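Local atomic coordinates of GH127 beta-L-arabinofuranoside (Geobacillus stearothermophilus, PDB entry 4QK0), a protein that probably hydrolyses beta-L-arabinofuranosidic bonds to release L-arabinose, as a member of glycoside hydrolase family 127. Residues L325-A330 / N383-W388; K401-K406 / A632-G637; D434-H439 / F481-R486; E476-F481 / R517-Q522. All coordinates share one frame; numbering follows the deposited sequence.

Contact 1 (L325-A330 / N383-W388)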
loop_
_atom_site.group_PDB
_atom_site.type_symbol
_atom_site.label_atom_id
_atom_site.label_comp_id
_atom_site.label_asym_id
_atom_site.label_seq_id
_atom_site.Cartn_x
_atom_site.Cartn_y
_atom_site.Cartn_z
ATOM N N LEU A 325 5.317 5.421 8.930
ATOM C CA LEU A 325 4.378 6.534 8.778
ATOM C C LEU A 325 4.257 7.001 7.332
ATOM O O LEU A 325 4.633 8.131 6.985
ATOM C CB LEU A 325 4.885 7.691 9.633
ATOM C CG LEU A 325 4.793 7.392 11.128
ATOM C CD1 LEU A 325 5.608 8.406 11.887
ATOM C CD2 LEU A 325 3.351 7.390 11.634
ATOM N N PRO A 326 3.750 6.120 6.476
ATOM C CA PRO A 326 3.632 6.393 5.039
ATOM C C PRO A 326 2.558 7.438 4.830
ATOM O O PRO A 326 1.538 7.415 5.502
ATOM C CB PRO A 326 3.233 5.062 4.448
ATOM C CG PRO A 326 2.479 4.384 5.577
ATOM C CD PRO A 326 3.281 4.782 6.809
ATOM N N ASN A 327 2.798 8.343 3.892
ATOM C CA ASN A 327 1.921 9.481 3.689
ATOM C C ASN A 327 0.711 9.216 2.777
ATOM O O ASN A 327 -0.354 9.845 2.936
ATOM C CB ASN A 327 2.755 10.641 3.176
ATOM C CG ASN A 327 3.762 11.125 4.223
ATOM O OD1 ASN A 327 3.380 11.398 5.350
ATOM N ND2 ASN A 327 5.052 11.220 3.870
ATOM N N ASP A 328 0.889 8.304 1.845
ATOM C CA ASP A 328 -0.068 8.079 0.757
ATOM C C ASP A 328 -1.014 6.994 1.151
ATOM O O ASP A 328 -2.180 7.008 0.725
ATOM C CB ASP A 328 0.645 7.759 -0.584
ATOM C CG ASP A 328 1.660 6.604 -0.471
ATOM O OD1 ASP A 328 2.046 6.194 0.641
ATOM O OD2 ASP A 328 2.115 6.119 -1.534
ATOM N N THR A 329 -0.579 6.078 2.009
ATOM C CA THR A 329 -1.413 5.018 2.502
ATOM C C THR A 329 -1.858 5.184 3.996
ATOM O O THR A 329 -2.495 4.283 4.561
ATOM C CB THR A 329 -0.688 3.695 2.387
ATOM O OG1 THR A 329 0.602 3.805 3.007
ATOM C CG2 THR A 329 -0.522 3.324 0.945
ATOM N N ALA A 330 -1.576 6.332 4.587
ATOM C CA ALA A 330 -1.997 6.673 5.952
ATOM C C ALA A 330 -3.444 6.392 6.163
ATOM O O ALA A 330 -4.245 6.521 5.226
ATOM C CB ALA A 330 -1.753 8.123 6.188
ATOM N N ASN A 383 -7.533 10.832 6.778
ATOM C CA ASN A 383 -6.848 12.089 6.562
ATOM C C ASN A 383 -5.423 11.876 6.057
ATOM O O ASN A 383 -4.458 11.823 6.848
ATOM C CB ASN A 383 -6.769 12.938 7.821
ATOM C CG ASN A 383 -8.125 13.335 8.300
ATOM O OD1 ASN A 383 -8.758 12.572 9.019
ATOM N ND2 ASN A 383 -8.630 14.459 7.807
ATOM N N PRO A 384 -5.260 11.822 4.742
ATOM C CA PRO A 384 -3.964 11.461 4.185
ATOM C C PRO A 384 -3.026 12.634 4.218
ATOM O O PRO A 384 -3.456 13.763 4.367
ATOM C CB PRO A 384 -4.325 11.073 2.764
ATOM C CG PRO A 384 -5.471 11.974 2.438
ATOM C CD PRO A 384 -6.263 12.085 3.701
ATOM N N LEU A 385 -1.729 12.362 4.122
ATOM C CA LEU A 385 -0.735 13.410 4.017
ATOM C C LEU A 385 -0.184 13.568 2.631
ATOM O O LEU A 385 0.659 14.459 2.355
ATOM C CB LEU A 385 0.407 13.158 5.010
ATOM C CG LEU A 385 0.046 13.563 6.439
ATOM C CD1 LEU A 385 -0.878 12.538 7.098
ATOM C CD2 LEU A 385 1.368 13.687 7.167
ATOM N N GLU A 386 -0.678 12.737 1.727
ATOM C CA GLU A 386 -0.256 12.801 0.314
ATOM C C GLU A 386 -1.344 12.210 -0.545
ATOM O O GLU A 386 -1.800 11.098 -0.307
ATOM C CB GLU A 386 1.028 12.049 0.097
ATOM C CG GLU A 386 1.437 11.934 -1.371
ATOM C CD GLU A 386 2.813 11.314 -1.519
ATOM O OE1 GLU A 386 3.771 11.935 -1.086
ATOM O OE2 GLU A 386 2.930 10.162 -1.995
ATOM N N VAL A 387 -1.766 12.966 -1.544
ATOM C CA VAL A 387 -2.811 12.517 -2.445
ATOM C C VAL A 387 -2.407 12.719 -3.904
ATOM O O VAL A 387 -2.013 13.799 -4.297
ATOM C CB VAL A 387 -4.123 13.256 -2.178
ATOM C CG1 VAL A 387 -5.183 12.836 -3.155
ATOM C CG2 VAL A 387 -4.639 12.895 -0.803
ATOM N N TRP A 388 -2.492 11.619 -4.650
ATOM C CA TRP A 388 -2.478 11.594 -6.131
ATOM C C TRP A 388 -3.841 10.950 -6.512
ATOM O O TRP A 388 -3.979 9.764 -6.396
ATOM C CB TRP A 388 -1.270 10.774 -6.625
ATOM C CG TRP A 388 -1.118 10.629 -8.141
ATOM C CD1 TRP A 388 -1.711 11.382 -9.099
ATOM C CD2 TRP A 388 -0.312 9.655 -8.836
ATOM N NE1 TRP A 388 -1.321 10.945 -10.335
ATOM C CE2 TRP A 388 -0.464 9.890 -10.201
ATOM C CE3 TRP A 388 0.519 8.616 -8.424
ATOM C CZ2 TRP A 388 0.188 9.115 -11.169
ATOM C CZ3 TRP A 388 1.172 7.841 -9.376
ATOM C CH2 TRP A 388 1.009 8.094 -10.723
HETATM O O HOH W 1 -3.198 8.889 -1.025
#

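Contact 2 (K401-K406 / A632-G637)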
loop_
_atom_site.group_PDB
_atom_site.type_symbol
_atom_site.label_atom_id
_atom_site.label_comp_id
_atom_site.label_asym_id
_atom_site.label_seq_id
_atom_site.Cartn_x
_atom_site.Cartn_y
_atom_site.Cartn_z
ATOM N N LYS A 401 -10.151 8.808 0.230
ATOM C CA LYS A 401 -11.072 9.545 -0.645
ATOM C C LYS A 401 -10.461 10.869 -0.988
ATOM O O LYS A 401 -9.989 11.569 -0.130
ATOM C CB LYS A 401 -12.412 9.791 0.014
ATOM C CG LYS A 401 -13.125 8.565 0.458
ATOM C CD LYS A 401 -13.433 7.670 -0.702
ATOM C CE LYS A 401 -13.877 6.308 -0.215
ATOM N NZ LYS A 401 -14.508 5.601 -1.365
ATOM N N PRO A 402 -10.431 11.197 -2.274
ATOM C CA PRO A 402 -9.777 12.441 -2.684
ATOM C C PRO A 402 -10.592 13.692 -2.436
ATOM O O PRO A 402 -10.058 14.779 -2.498
ATOM C CB PRO A 402 -9.543 12.246 -4.201
ATOM C CG PRO A 402 -10.549 11.240 -4.613
ATOM C CD PRO A 402 -10.753 10.322 -3.432
ATOM N N VAL A 403 -11.888 13.544 -2.190
ATOM C CA VAL A 403 -12.698 14.655 -1.738
ATOM C C VAL A 403 -13.592 14.256 -0.575
ATOM O O VAL A 403 -13.852 13.063 -0.367
ATOM C CB VAL A 403 -13.597 15.208 -2.880
ATOM C CG1 VAL A 403 -12.710 15.674 -4.007
ATOM C CG2 VAL A 403 -14.628 14.183 -3.374
ATOM N N ARG A 404 -14.052 15.251 0.184
ATOM C CA ARG A 404 -14.840 14.984 1.366
ATOM C C ARG A 404 -16.231 14.632 0.908
ATOM O O ARG A 404 -16.580 14.920 -0.213
ATOM C CB ARG A 404 -14.832 16.206 2.307
ATOM C CG ARG A 404 -13.451 16.588 2.878
ATOM C CD ARG A 404 -13.546 17.548 4.087
ATOM N NE ARG A 404 -12.230 17.923 4.583
ATOM C CZ ARG A 404 -11.476 18.857 4.055
ATOM N NH1 ARG A 404 -11.898 19.561 3.030
ATOM N NH2 ARG A 404 -10.246 19.040 4.492
ATOM N N GLN A 405 -17.005 13.981 1.753
ATOM C CA GLN A 405 -18.338 13.583 1.373
ATOM C C GLN A 405 -19.245 13.494 2.595
ATOM O O GLN A 405 -18.816 13.757 3.731
ATOM C CB GLN A 405 -18.270 12.220 0.699
ATOM C CG GLN A 405 -17.625 11.162 1.560
ATOM C CD GLN A 405 -17.430 9.817 0.856
ATOM O OE1 GLN A 405 -16.742 9.711 -0.174
ATOM N NE2 GLN A 405 -17.994 8.767 1.447
ATOM N N LYS A 406 -20.503 13.128 2.393
ATOM C CA LYS A 406 -21.314 12.637 3.526
ATOM C C LYS A 406 -21.137 11.133 3.725
ATOM O O LYS A 406 -20.811 10.386 2.781
ATOM C CB LYS A 406 -22.777 12.977 3.363
ATOM C CG LYS A 406 -23.038 14.446 3.569
ATOM C CD LYS A 406 -22.900 15.238 2.270
ATOM C CE LYS A 406 -24.279 15.687 1.751
ATOM N NZ LYS A 406 -24.328 16.084 0.312
ATOM N N ALA A 632 -7.124 23.130 5.846
ATOM C CA ALA A 632 -7.950 23.775 4.798
ATOM C C ALA A 632 -7.847 23.189 3.398
ATOM O O ALA A 632 -8.417 23.747 2.459
ATOM C CB ALA A 632 -7.620 25.241 4.723
ATOM N N TRP A 633 -7.138 22.080 3.238
ATOM C CA TRP A 633 -6.994 21.471 1.916
ATOM C C TRP A 633 -8.329 20.899 1.481
ATOM O O TRP A 633 -9.237 20.703 2.296
ATOM C CB TRP A 633 -5.831 20.415 1.922
ATOM C CG TRP A 633 -6.233 18.998 2.208
ATOM C CD1 TRP A 633 -6.435 18.439 3.412
ATOM C CD2 TRP A 633 -6.471 17.968 1.237
ATOM N NE1 TRP A 633 -6.850 17.156 3.267
ATOM C CE2 TRP A 633 -6.854 16.827 1.938
ATOM C CE3 TRP A 633 -6.430 17.929 -0.179
ATOM C CZ2 TRP A 633 -7.171 15.628 1.302
ATOM C CZ3 TRP A 633 -6.753 16.760 -0.811
ATOM C CH2 TRP A 633 -7.101 15.603 -0.073
ATOM N N CYS A 634 -8.460 20.679 0.179
ATOM C CA CYS A 634 -9.650 20.056 -0.437
ATOM C C CYS A 634 -10.928 20.862 -0.223
ATOM O O CYS A 634 -12.012 20.286 -0.175
ATOM C CB CYS A 634 -9.844 18.656 0.074
ATOM S SG CYS A 634 -10.700 17.542 -1.031
ATOM N N ASN A 635 -10.796 22.174 -0.135
ATOM C CA ASN A 635 -11.957 23.047 -0.202
ATOM C C ASN A 635 -12.076 23.779 -1.554
ATOM O O ASN A 635 -12.983 24.535 -1.742
ATOM C CB ASN A 635 -11.935 24.085 0.933
ATOM C CG ASN A 635 -12.269 23.440 2.268
ATOM O OD1 ASN A 635 -13.423 23.306 2.650
ATOM N ND2 ASN A 635 -11.242 22.995 2.947
ATOM N N ARG A 636 -11.163 23.514 -2.485
ATOM C CA ARG A 636 -11.166 24.154 -3.782
ATOM C C ARG A 636 -11.065 23.119 -4.885
ATOM O O ARG A 636 -10.445 23.321 -5.880
ATOM C CB ARG A 636 -10.021 25.126 -3.825
ATOM C CG ARG A 636 -10.212 26.252 -2.816
ATOM C CD ARG A 636 -8.983 27.123 -2.661
ATOM N NE ARG A 636 -7.805 26.363 -2.238
ATOM C CZ ARG A 636 -6.551 26.735 -2.451
ATOM N NH1 ARG A 636 -6.275 27.846 -3.122
ATOM N NH2 ARG A 636 -5.564 25.962 -2.067
ATOM N N GLY A 637 -11.747 22.013 -4.696
ATOM C CA GLY A 637 -11.859 20.968 -5.681
ATOM C C GLY A 637 -10.804 19.883 -5.575
ATOM O O GLY A 637 -9.760 20.025 -4.932
HETATM O O HOH W 2 -13.950 18.392 -0.111
#

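Contact 3 (D434-H439 / F481-R486)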
loop_
_atom_site.group_PDB
_atom_site.type_symbol
_atom_site.label_atom_id
_atom_site.label_comp_id
_atom_site.label_asym_id
_atom_site.label_seq_id
_atom_site.Cartn_x
_atom_site.Cartn_y
_atom_site.Cartn_z
ATOM N N ASP A 434 -3.279 24.528 43.042
ATOM C CA ASP A 434 -1.954 25.082 42.805
ATOM C C ASP A 434 -1.843 26.272 41.820
ATOM O O ASP A 434 -0.905 27.050 41.960
ATOM C CB ASP A 434 -1.018 23.997 42.250
ATOM C CG ASP A 434 -0.673 22.890 43.277
ATOM O OD1 ASP A 434 -1.199 22.903 44.430
ATOM O OD2 ASP A 434 0.166 22.024 42.897
ATOM N N ALA A 435 -2.748 26.402 40.836
ATOM C CA ALA A 435 -2.551 27.339 39.724
ATOM C C ALA A 435 -3.724 27.415 38.752
ATOM O O ALA A 435 -4.538 26.492 38.665
ATOM C CB ALA A 435 -1.303 26.931 38.964
ATOM N N LEU A 436 -3.834 28.521 38.029
ATOM C CA LEU A 436 -4.667 28.563 36.815
ATOM C C LEU A 436 -3.731 28.393 35.581
ATOM O O LEU A 436 -2.782 29.173 35.388
ATOM C CB LEU A 436 -5.451 29.856 36.746
ATOM C CG LEU A 436 -6.629 30.005 35.766
ATOM C CD1 LEU A 436 -6.220 30.744 34.538
ATOM C CD2 LEU A 436 -7.301 28.706 35.378
ATOM N N PHE A 437 -3.949 27.312 34.830
ATOM C CA PHE A 437 -3.121 26.946 33.641
ATOM C C PHE A 437 -3.810 27.383 32.358
ATOM O O PHE A 437 -5.013 27.189 32.232
ATOM C CB PHE A 437 -2.858 25.444 33.567
ATOM C CG PHE A 437 -1.966 24.941 34.656
ATOM C CD1 PHE A 437 -0.616 25.056 34.547
ATOM C CD2 PHE A 437 -2.501 24.431 35.817
ATOM C CE1 PHE A 437 0.206 24.636 35.561
ATOM C CE2 PHE A 437 -1.697 23.983 36.847
ATOM C CZ PHE A 437 -0.332 24.100 36.725
ATOM N N VAL A 438 -3.051 28.041 31.474
ATOM C CA VAL A 438 -3.489 28.358 30.116
ATOM C C VAL A 438 -2.813 27.356 29.157
ATOM O O VAL A 438 -1.584 27.370 28.997
ATOM C CB VAL A 438 -3.118 29.790 29.735
ATOM C CG1 VAL A 438 -3.744 30.168 28.403
ATOM C CG2 VAL A 438 -3.652 30.742 30.796
ATOM N N HIS A 439 -3.613 26.456 28.582
ATOM C CA HIS A 439 -3.095 25.458 27.639
ATOM C C HIS A 439 -3.096 25.967 26.196
ATOM O O HIS A 439 -2.105 25.815 25.483
ATOM C CB HIS A 439 -3.949 24.220 27.621
ATOM C CG HIS A 439 -4.007 23.511 28.911
ATOM N ND1 HIS A 439 -2.915 23.391 29.743
ATOM C CD2 HIS A 439 -5.030 22.883 29.524
ATOM C CE1 HIS A 439 -3.269 22.718 30.814
ATOM N NE2 HIS A 439 -4.544 22.383 30.698
ATOM N N PHE A 481 -1.508 34.400 43.527
ATOM C CA PHE A 481 -1.705 33.079 42.978
ATOM C C PHE A 481 -0.819 32.895 41.735
ATOM O O PHE A 481 -0.173 33.852 41.231
ATOM C CB PHE A 481 -3.188 32.819 42.663
ATOM C CG PHE A 481 -3.808 33.838 41.743
ATOM C CD1 PHE A 481 -3.722 33.729 40.380
ATOM C CD2 PHE A 481 -4.462 34.944 42.271
ATOM C CE1 PHE A 481 -4.260 34.714 39.552
ATOM C CE2 PHE A 481 -5.010 35.941 41.454
ATOM C CZ PHE A 481 -4.902 35.818 40.088
ATOM N N THR A 482 -0.792 31.654 41.260
ATOM C CA THR A 482 0.067 31.251 40.155
ATOM C C THR A 482 -0.715 31.095 38.861
ATOM O O THR A 482 -1.809 30.524 38.826
ATOM C CB THR A 482 0.775 29.974 40.484
ATOM O OG1 THR A 482 1.494 30.175 41.691
ATOM C CG2 THR A 482 1.715 29.607 39.369
ATOM N N LEU A 483 -0.204 31.737 37.836
ATOM C CA LEU A 483 -0.688 31.581 36.468
ATOM C C LEU A 483 0.317 30.727 35.733
ATOM O O LEU A 483 1.517 31.072 35.706
ATOM C CB LEU A 483 -0.719 32.925 35.776
ATOM C CG LEU A 483 -1.921 33.172 34.935
ATOM C CD1 LEU A 483 -3.109 33.295 35.900
ATOM C CD2 LEU A 483 -1.716 34.430 34.112
ATOM N N GLY A 484 -0.140 29.589 35.210
ATOM C CA GLY A 484 0.759 28.672 34.456
ATOM C C GLY A 484 0.542 28.825 32.958
ATOM O O GLY A 484 -0.539 28.576 32.488
ATOM N N LEU A 485 1.532 29.315 32.245
ATOM C CA LEU A 485 1.399 29.582 30.808
ATOM C C LEU A 485 2.236 28.624 29.937
ATOM O O LEU A 485 3.432 28.593 30.091
ATOM C CB LEU A 485 1.817 31.011 30.520
ATOM C CG LEU A 485 1.138 32.047 31.429
ATOM C CD1 LEU A 485 1.682 33.421 31.130
ATOM C CD2 LEU A 485 -0.343 32.067 31.259
ATOM N N ARG A 486 1.597 27.847 29.058
ATOM C CA ARG A 486 2.347 26.939 28.195
ATOM C C ARG A 486 3.236 27.709 27.248
ATOM O O ARG A 486 2.829 28.668 26.601
ATOM C CB ARG A 486 1.448 26.051 27.358
ATOM C CG ARG A 486 2.257 25.204 26.345
ATOM C CD ARG A 486 1.407 24.183 25.652
ATOM N NE ARG A 486 0.383 24.840 24.857
ATOM C CZ ARG A 486 0.423 25.056 23.541
ATOM N NH1 ARG A 486 1.447 24.648 22.775
ATOM N NH2 ARG A 486 -0.584 25.680 23.002
HETATM O O HOH W 3 -2.102 29.355 42.470
#

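Contact 4 (E476-F481 / R517-Q522)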
loop_
_atom_site.group_PDB
_atom_site.type_symbol
_atom_site.label_atom_id
_atom_site.label_comp_id
_atom_site.label_asym_id
_atom_site.label_seq_id
_atom_site.Cartn_x
_atom_site.Cartn_y
_atom_site.Cartn_z
ATOM N N GLU A 476 -11.246 39.830 41.917
ATOM C CA GLU A 476 -12.257 40.655 42.588
ATOM C C GLU A 476 -11.569 41.585 43.616
ATOM O O GLU A 476 -11.765 42.782 43.600
ATOM C CB GLU A 476 -13.288 39.790 43.272
ATOM C CG GLU A 476 -14.667 40.425 43.289
ATOM C CD GLU A 476 -15.600 39.817 44.344
ATOM O OE1 GLU A 476 -15.451 38.604 44.677
ATOM O OE2 GLU A 476 -16.490 40.566 44.834
ATOM N N SER A 477 -10.691 41.036 44.436
ATOM C CA SER A 477 -9.734 41.845 45.185
ATOM C C SER A 477 -8.317 41.278 45.022
ATOM O O SER A 477 -8.126 40.093 44.747
ATOM C CB SER A 477 -10.128 41.864 46.675
ATOM O OG SER A 477 -10.038 40.533 47.192
ATOM N N ALA A 478 -7.313 42.109 45.273
ATOM C CA ALA A 478 -5.933 41.709 45.039
ATOM C C ALA A 478 -5.548 40.453 45.798
ATOM O O ALA A 478 -6.034 40.229 46.909
ATOM C CB ALA A 478 -5.004 42.832 45.358
ATOM N N GLY A 479 -4.677 39.631 45.190
ATOM C CA GLY A 479 -4.252 38.356 45.797
ATOM C C GLY A 479 -3.171 37.557 45.038
ATOM O O GLY A 479 -2.998 37.710 43.837
ATOM N N GLU A 480 -2.422 36.759 45.797
ATOM C CA GLU A 480 -1.313 36.011 45.320
ATOM C C GLU A 480 -1.831 34.680 44.775
ATOM O O GLU A 480 -2.546 33.967 45.452
ATOM C CB GLU A 480 -0.319 35.771 46.443
ATOM C CG GLU A 480 0.984 35.113 46.036
ATOM C CD GLU A 480 1.836 34.704 47.232
ATOM O OE1 GLU A 480 1.403 34.904 48.398
ATOM O OE2 GLU A 480 2.944 34.167 46.994
ATOM N N PHE A 481 -1.508 34.400 43.527
ATOM C CA PHE A 481 -1.705 33.079 42.978
ATOM C C PHE A 481 -0.819 32.895 41.735
ATOM O O PHE A 481 -0.173 33.852 41.231
ATOM C CB PHE A 481 -3.188 32.819 42.663
ATOM C CG PHE A 481 -3.808 33.838 41.743
ATOM C CD1 PHE A 481 -3.722 33.729 40.380
ATOM C CD2 PHE A 481 -4.462 34.944 42.271
ATOM C CE1 PHE A 481 -4.260 34.714 39.552
ATOM C CE2 PHE A 481 -5.010 35.941 41.454
ATOM C CZ PHE A 481 -4.902 35.818 40.088
ATOM N N ARG A 517 3.947 33.491 39.663
ATOM C CA ARG A 517 3.351 33.641 41.000
ATOM C C ARG A 517 3.700 35.029 41.548
ATOM O O ARG A 517 4.839 35.427 41.592
ATOM C CB ARG A 517 3.839 32.571 41.961
ATOM C CG ARG A 517 3.102 32.601 43.289
ATOM C CD ARG A 517 3.385 31.404 44.199
ATOM N NE ARG A 517 2.525 31.446 45.391
ATOM C CZ ARG A 517 1.221 31.108 45.440
ATOM N NH1 ARG A 517 0.574 30.638 44.362
ATOM N NH2 ARG A 517 0.548 31.215 46.593
ATOM N N ARG A 518 2.673 35.779 41.900
ATOM C CA ARG A 518 2.796 37.157 42.337
ATOM C C ARG A 518 1.425 37.584 42.878
ATOM O O ARG A 518 0.423 36.826 42.785
ATOM C CB ARG A 518 3.176 38.082 41.164
ATOM C CG ARG A 518 2.125 38.180 40.045
ATOM C CD ARG A 518 2.652 38.905 38.819
ATOM N NE ARG A 518 2.877 40.331 39.096
ATOM C CZ ARG A 518 1.934 41.275 39.081
ATOM N NH1 ARG A 518 0.674 40.970 38.816
ATOM N NH2 ARG A 518 2.250 42.529 39.328
ATOM N N VAL A 519 1.386 38.779 43.455
ATOM C CA VAL A 519 0.136 39.381 43.852
ATOM C C VAL A 519 -0.462 40.040 42.623
ATOM O O VAL A 519 0.140 40.947 42.084
ATOM C CB VAL A 519 0.332 40.488 44.942
ATOM C CG1 VAL A 519 -0.975 41.215 45.195
ATOM C CG2 VAL A 519 0.899 39.911 46.221
ATOM N N TRP A 520 -1.658 39.618 42.245
ATOM C CA TRP A 520 -2.350 40.155 41.090
ATOM C C TRP A 520 -3.356 41.215 41.529
ATOM O O TRP A 520 -4.062 41.021 42.494
ATOM C CB TRP A 520 -3.114 39.037 40.365
ATOM C CG TRP A 520 -2.199 37.956 39.848
ATOM C CD1 TRP A 520 -1.835 36.836 40.485
ATOM C CD2 TRP A 520 -1.478 37.952 38.598
ATOM N NE1 TRP A 520 -0.926 36.116 39.735
ATOM C CE2 TRP A 520 -0.701 36.781 38.567
ATOM C CE3 TRP A 520 -1.440 38.817 37.505
ATOM C CZ2 TRP A 520 0.089 36.436 37.479
ATOM C CZ3 TRP A 520 -0.639 38.478 36.435
ATOM C CH2 TRP A 520 0.121 37.298 36.441
ATOM N N GLN A 521 -3.396 42.322 40.803
ATOM C CA GLN A 521 -4.290 43.458 41.039
ATOM C C GLN A 521 -5.175 43.580 39.818
ATOM O O GLN A 521 -4.774 43.242 38.689
ATOM C CB GLN A 521 -3.497 44.785 41.099
ATOM C CG GLN A 521 -2.396 44.947 42.166
ATOM C CD GLN A 521 -2.874 45.409 43.544
ATOM O OE1 GLN A 521 -2.192 45.200 44.558
ATOM N NE2 GLN A 521 -4.046 46.032 43.603
ATOM N N GLN A 522 -6.353 44.130 40.029
ATOM C CA GLN A 522 -7.296 44.503 38.971
ATOM C C GLN A 522 -6.635 45.173 37.756
ATOM O O GLN A 522 -5.943 46.161 37.896
ATOM C CB GLN A 522 -8.314 45.474 39.581
ATOM C CG GLN A 522 -9.436 45.934 38.666
ATOM C CD GLN A 522 -10.464 44.851 38.464
ATOM O OE1 GLN A 522 -10.787 44.480 37.339
ATOM N NE2 GLN A 522 -11.009 44.348 39.572
#

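Contact 1 (L325-A330 / N383-W388)
Three first torsions set this contact. N327 has CG anti to its carbonyl carbon (chi1 -66°), which lays the amide obliquely across L385; E386 carries CG anti to the backbone N (chi1 173°) and runs extended beyond it; D328 holds CG in the crowded position between N and C (chi1 53°), so that its chain lies beside that of E386 and points the same way. OD1 of N327 rests against both CB and CD2 of L385, at 3.5 Å from each, while the CB atoms of N327 and E386 meet at 3.8 Å. The backbone is tied by L385 N, which donates to N327 O at 3.1 Å in the plane of that carbonyl. A water adds a second link, donating to D328 O at 2.8 Å and to E386 O at 2.7 Å. The two carboxylates bring like charges close, D328 OD2 lying 4.2 Å from E386 OE2; a salt bridge from D328 to K397 probably offsets the repulsion. ND2 of N327 is hydrogen-bonded to N546, and W388 reaches R544 and F321 of the second subunit. The loop 325-330 thus packs at the start of the short strand 386-387; that strand's antiparallel pairing with 641-647 and the N327-N546 bond place the contact on the six-hairpin, helical-barrel side of the junction with the C-terminal beta domain of a GH127 enzyme.

Contact 2 (K401-K406 / A632-G637)
A loop of the catalytic domain, 401-406, is fastened to a loop of the C-terminal beta domain, 632-637, by an arginine that grips one main-chain carbonyl end-on. From CB, the R404 chain sets CG beside its own backbone N (chi1 -63°) and then runs extended through CD to NE, so that the guanidinium is what reaches the other loop. At the tip, NH1 donates to W633 O at 3.0 Å and NH2 to the same oxygen at 2.9 Å, the acceptor lying at the guanidinium edge close to its plane. NH1 also passes 3.7 Å from C634 CB, and it forms a salt bridge with D373, whereas NH2 has a second acceptor in S370 O; these partners fix the rotation of the group. An alanine in place of R404 would probably loosen the two loops, since both bonds to W633 O and the D373 salt bridge would go with the guanidinium. Nearer the backbone, a water accepts from R404 N and donates to C634 O at 2.7 Å. The C634 thiol, anti to its own backbone N, lies against the other loop, with SG 3.6 Å from V403 CA and 3.2 Å from P402 O.

Contact 3 (D434-H439 / F481-R486)
Packing is tightest in the middle of this parallel strand pair, where F437 meets G484. The F437 ring atom CD1 lies 3.9 Å from G484 CA, and a beta-carbon on G484 would collide with that same atom, so the missing side chain is what admits the ring. Straight backbone bonds flank the pair: G484 N donates to L436 O at 2.7 Å, and V438 N to G484 O at 2.8 Å, almost along the C=O axis. On the face shared by L436, V438, L483 and L485, V438 CG2 and L485 CD2 touch at 3.6 Å, side by side; L436 and V438 also pack on strand 453-461. At the far end R486 bends at chi3 (64°) and clasps H439 O side-on, through NE at 2.7 Å and NH2 at 2.9 Å, with that oxygen in the guanidinium plane, while salt bridges to D358 and E361 tie it to helix 354-365. The opposite end is looser. There D434 is exposed, its carboxylate makes no contact with the other strand, and a water bridges its O (2.6 Å) to T482 N. Parallel pairing of strands 436-438 and 479-486 within a mixed sheet that lies against an antiparallel one is consistent with the beta-sandwich middle domain of GH127 enzymes.

Contact 4 (E476-F481 / R517-Q522)
This is an antiparallel strand contact at the surface of the middle domain, where the start of strand 479-486 pairs with the short strand 519-520 just after the chain turns a corner at R518. G479 and W520 form a hydrogen-bonded pair: W520 N donates to G479 O at 2.8 Å and nearly straight (175°), and G479 N returns a bond to W520 O at 3.1 Å. E480 and V519 follow as a non-hydrogen-bonded pair, and F481 N then donates to R518 O. The aromatic side is the buried one. F481 holds CG in the crowded position between N and C (chi1 56°), which brings its ring over the five-membered ring of W520 in an offset stack, centroids 4.0 Å apart and planes at 25°. W520 CD1 sits above the centre of the phenyl ring, 3.3 Å from F481 CZ. The indole NE1 meanwhile donates to F481 O at 2.8 Å, with the oxygen in the indole plane, and R518 CG lies 3.5 Å above the other indole face. A serine in place of F481 would probably leave the indole less firmly seated, since the stack would go, together with the packing of the phenyl ring on V455 and V473. On the outer face, R517 NE makes a salt bridge with E480 OE2 at 3.2 Å, weak as a hydrogen bond; E480 CG lies over one guanidinium face, and NH1 of R517 turns to T482. An exposed face with this salt bridge and a buried face of stacked aromatics packed on strands 453-461 and 468-475 are consistent with the beta-sandwich middle domain of GH127 enzymes.

Overall arrangement
The four contacts form two groups. Contacts 1 and 2, centres 14 Å apart, touch where V387 CG2 meets W633 CH2 at 3.7 Å; contact 2 joins the catalytic and C-terminal domains directly, and contact 1 lies on the catalytic side of the same junction. Contacts 3 and 4, centres 13 Å apart, lie within the middle domain and share F481 and strand 479-486. Contact 3 is on the other side of the chain's centre from contacts 1 and 2, its nearest atoms about 19 Å from either; those of contact 4 are about 37 Å from contact 1 and about 34 Å from contact 2. In sequence, the middle domain lies between the two loops joined by contact 2.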